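Local structure of computationally designed four-helix bundle protein (Synthetic construct, 3U3B) at residues S59-A62 / K63-T67; H66-M69 / N70-K74. The protein is of unknown function but was made as a hyperthermostable four-helix bundle whose hydrophobic core was completely redesigned by flexible-backbone computation. All blocks are in the same frame, centred on the assembly; numbering follows the deposited sequence.

Contact 1 of 2, residues S59-A62 / K63-T67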
# COMPACT_ATOMS: atom_id res chain seq x y z
N SER A 59 -0.01 -7.81 12.05
CA SER A 59 -0.44 -6.57 12.69
C SER A 59 0.47 -5.37 12.43
O SER A 59 -0.01 -4.25 12.33
CB SER A 59 -0.54 -6.80 14.20
OG SER A 59 0.64 -7.43 14.66
N SER A 60 1.77 -5.60 12.36
CA SER A 60 2.71 -4.50 12.14
C SER A 60 2.57 -3.93 10.73
O SER A 60 2.76 -2.74 10.52
CB SER A 60 4.15 -4.97 12.36
OG SER A 60 4.55 -5.86 11.33
N VAL A 61 2.24 -4.79 9.77
CA VAL A 61 2.05 -4.34 8.40
C VAL A 61 0.72 -3.60 8.26
O VAL A 61 0.65 -2.52 7.67
CB VAL A 61 2.10 -5.53 7.43
CG1 VAL A 61 1.89 -5.05 6.02
CG2 VAL A 61 3.43 -6.28 7.56
N ALA A 62 -0.34 -4.19 8.80
CA ALA A 62 -1.67 -3.60 8.80
C ALA A 62 -1.67 -2.18 9.31
O ALA A 62 -2.37 -1.32 8.76
CB ALA A 62 -2.60 -4.45 9.62
N LYS A 63 -0.90 -1.91 10.36
CA LYS A 63 -0.88 -0.58 10.95
C LYS A 63 -0.25 0.45 10.00
O LYS A 63 -0.69 1.59 9.97
CB LYS A 63 -0.13 -0.56 12.28
CG LYS A 63 -0.71 -1.45 13.36
CD LYS A 63 -2.07 -0.99 13.88
CE LYS A 63 -2.56 -1.92 14.98
NZ LYS A 63 -1.67 -1.90 16.17
N VAL A 64 0.76 0.04 9.24
CA VAL A 64 1.34 0.92 8.22
C VAL A 64 0.37 1.12 7.05
O VAL A 64 0.18 2.24 6.59
CB VAL A 64 2.70 0.41 7.71
CG1 VAL A 64 3.32 1.44 6.74
CG2 VAL A 64 3.64 0.21 8.90
N LEU A 65 -0.26 0.05 6.58
CA LEU A 65 -1.25 0.17 5.53
C LEU A 65 -2.40 1.10 5.95
O LEU A 65 -2.86 1.93 5.16
CB LEU A 65 -1.80 -1.20 5.15
CG LEU A 65 -0.76 -2.12 4.50
CD1 LEU A 65 -1.32 -3.56 4.41
CD2 LEU A 65 -0.29 -1.57 3.14
N HIS A 66 -2.83 0.97 7.19
CA HIS A 66 -3.89 1.83 7.70
C HIS A 66 -3.47 3.29 7.64
O HIS A 66 -4.26 4.16 7.27
CB HIS A 66 -4.23 1.45 9.14
CG HIS A 66 -5.29 2.30 9.74
ND1 HIS A 66 -6.57 2.38 9.22
CD2 HIS A 66 -5.27 3.12 10.82
CE1 HIS A 66 -7.29 3.20 9.96
NE2 HIS A 66 -6.53 3.66 10.94
N THR A 67 -2.21 3.54 7.98
CA THR A 67 -1.68 4.90 7.93
C THR A 67 -1.67 5.44 6.50
O THR A 67 -2.00 6.61 6.27
CB THR A 67 -0.25 4.98 8.49
OG1 THR A 67 -0.25 4.59 9.88
CG2 THR A 67 0.25 6.38 8.39
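Ala62 O takes the backbone N-H of His66 at 2.8 Å, the shortest hydrogen bond between 59-62 and 63-67, and the donor stands 24° out of the carbonyl plane. One residue earlier, Leu65 N reaches Val61 O almost straight, at 2.9 Å. The first of the three bonds, Lys63 N to Ser59 O, is longer at 3.2 Å. That oxygen also faces the aliphatic chain of its partner: Lys63 CG sits beside its own backbone N (chi1 -61°), which leans the start of the chain back over the previous turn and sets CG 3.1 Å from Ser59 O. Lys63 O is gripped twice, by Thr67 N and by the hydroxyl Thr67 OG1, which donates at 3.0 Å; the two donors come from opposite faces of the carbonyl plane. The threonine hydroxyl is thereby turned back onto the helix it belongs to. On the buried side Val61 and Leu65 lie alongside each other and point the same way, with Val61 CG1 3.9 Å from Leu65 CD1. Both also touch Thr53 of helix 36-56, while Val64 and Leu65 meet Val97 of helix 84-102. Apolar residues spaced three and four apart, facing neighbouring helices while the lysine lies exposed, make this the amphipathic first half of an alpha-helix in a four-helix bundle.

Contact 2 of 2, residues H66-M69 / N70-K74; sequences HTIM and NLVDK
His66 and Asn70, one helical turn apart, bring an imidazole and a carboxamide together at the exposed surface of helix 59-76, an i to i+4 pairing within an amphipathic helix of the four-helix bundle. The amide approaches over one face of the ring, displaced toward its rim, with Asn70 CG 4.1 Å above the ring plane. The two flat groups are far from parallel, their planes turned 73° against each other, so this is not a face-to-face stack. Asn70 ND2 comes nearest, 3.6 Å from His66 NE2, and the amide's other branch, OD1, lies by CE1. The histidine does its share: its CG stands opposite the backbone N and next to the carbonyl carbon (chi1 179°), which swings the ring forward along the helix to the amide. Asn70 CG also rests near His66 O, which accepts Asn70 N at 3.0 Å. His66 meets Lys50 of helix 36-56 as well.

Among the buried residues, Ile68 and Val72 form a parallel pair whose CG2 methyls converge across the turn, 4.1 Å apart. Val72 CG2 comes back over the preceding turn far enough to lie 3.4 Å from Ile68 O. The Met69 side chain packs against Tyr43, Val46 and His47 of helix 36-56. Leu71, in one of its two conformers, lies against Leu86 and Val90 of helix 84-102, a less certain contact for that reason. Beneath these side chains the backbone bonds continue without a break. Val72 N meets Ile68 O at 2.9 Å and nearly straight. Asp73 N reaches Met69 O at 2.7 Å. Asp73 CB lies 3.2 Å from Met69 O, crowding the oxygen that its own backbone N holds.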
# COMPACT_ATOMS: atom_id res chain seq x y z
N HIS A 66 -2.83 0.97 7.19
CA HIS A 66 -3.89 1.83 7.70
C HIS A 66 -3.47 3.29 7.64
O HIS A 66 -4.26 4.16 7.27
CB HIS A 66 -4.23 1.45 9.14
CG HIS A 66 -5.29 2.30 9.74
ND1 HIS A 66 -6.57 2.38 9.22
CD2 HIS A 66 -5.27 3.12 10.82
CE1 HIS A 66 -7.29 3.20 9.96
NE2 HIS A 66 -6.53 3.66 10.94
N THR A 67 -2.21 3.54 7.98
CA THR A 67 -1.68 4.90 7.93
C THR A 67 -1.67 5.44 6.50
O THR A 67 -2.00 6.61 6.27
CB THR A 67 -0.25 4.98 8.49
OG1 THR A 67 -0.25 4.59 9.88
CG2 THR A 67 0.25 6.38 8.39
N ILE A 68 -1.30 4.61 5.53
CA ILE A 68 -1.31 5.03 4.14
C ILE A 68 -2.74 5.36 3.67
O ILE A 68 -2.95 6.35 3.00
CB ILE A 68 -0.66 3.97 3.23
CG1 ILE A 68 0.83 3.79 3.57
CG2 ILE A 68 -0.87 4.34 1.77
CD1 ILE A 68 1.40 2.47 3.06
N MET A 69 -3.71 4.51 4.01
CA MET A 69 -5.09 4.77 3.64
C MET A 69 -5.59 6.09 4.21
O MET A 69 -6.29 6.86 3.53
CB MET A 69 -6.00 3.63 4.11
CG MET A 69 -5.73 2.35 3.37
SD MET A 69 -6.47 0.92 4.23
CE MET A 69 -8.15 1.50 4.34
N ASN A 70 -5.22 6.39 5.45
CA ASN A 70 -5.62 7.67 6.02
C ASN A 70 -5.12 8.84 5.19
O ASN A 70 -5.88 9.78 4.92
CB ASN A 70 -5.13 7.83 7.46
CG ASN A 70 -5.90 6.95 8.44
OD1 ASN A 70 -6.97 6.42 8.12
ND2 ASN A 70 -5.36 6.82 9.65
N LEU A 71 -3.85 8.79 4.78
CA LEU A 71 -3.25 9.86 4.00
C LEU A 71 -3.91 9.95 2.62
O LEU A 71 -4.28 11.03 2.18
CB LEU A 71 -1.74 9.64 3.85
CG LEU A 71 -0.94 10.84 3.33
CD1 LEU A 71 -1.08 12.05 4.25
CD2 LEU A 71 0.52 10.44 3.21
N VAL A 72 -4.07 8.81 1.96
CA VAL A 72 -4.67 8.83 0.65
C VAL A 72 -6.13 9.26 0.73
O VAL A 72 -6.60 10.03 -0.11
CB VAL A 72 -4.50 7.48 -0.08
CG1 VAL A 72 -5.20 7.55 -1.42
CG2 VAL A 72 -3.04 7.20 -0.30
N ASP A 73 -6.86 8.80 1.74
CA ASP A 73 -8.23 9.27 1.88
C ASP A 73 -8.34 10.82 1.97
O ASP A 73 -9.22 11.43 1.33
CB ASP A 73 -8.91 8.63 3.07
CG ASP A 73 -10.38 8.93 3.10
OD1 ASP A 73 -11.08 8.51 2.15
OD2 ASP A 73 -10.84 9.59 4.05
N LYS A 74 -7.47 11.44 2.76
CA LYS A 74 -7.42 12.91 2.85
C LYS A 74 -7.20 13.57 1.48
O LYS A 74 -7.81 14.60 1.18
CB LYS A 74 -6.33 13.36 3.84
CG LYS A 74 -6.72 13.24 5.32
CD LYS A 74 -5.58 13.75 6.22
CE LYS A 74 -5.69 13.31 7.69
NZ LYS A 74 -6.62 14.14 8.53

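How the contacts relate
Both contacts lie on helix 59-76, the third of the four helices, and follow one another along it: contact 1 forms its beginning and contact 2 most of its second half. Their centres are about 11 Å apart, and they share His66 and Thr67, where 63-67 runs into 66-69. They are thus two consecutive pieces of a single rod rather than meeting surfaces. Along both, one flank packs on helix 36-56 and another on helix 84-102, while exposed polar residues recur beside them. The helix therefore turns a largely apolar face, with Val61, Leu65, Ile68 and Val72, toward the interior, probably part of the redesigned core, within the Hpt-like domain.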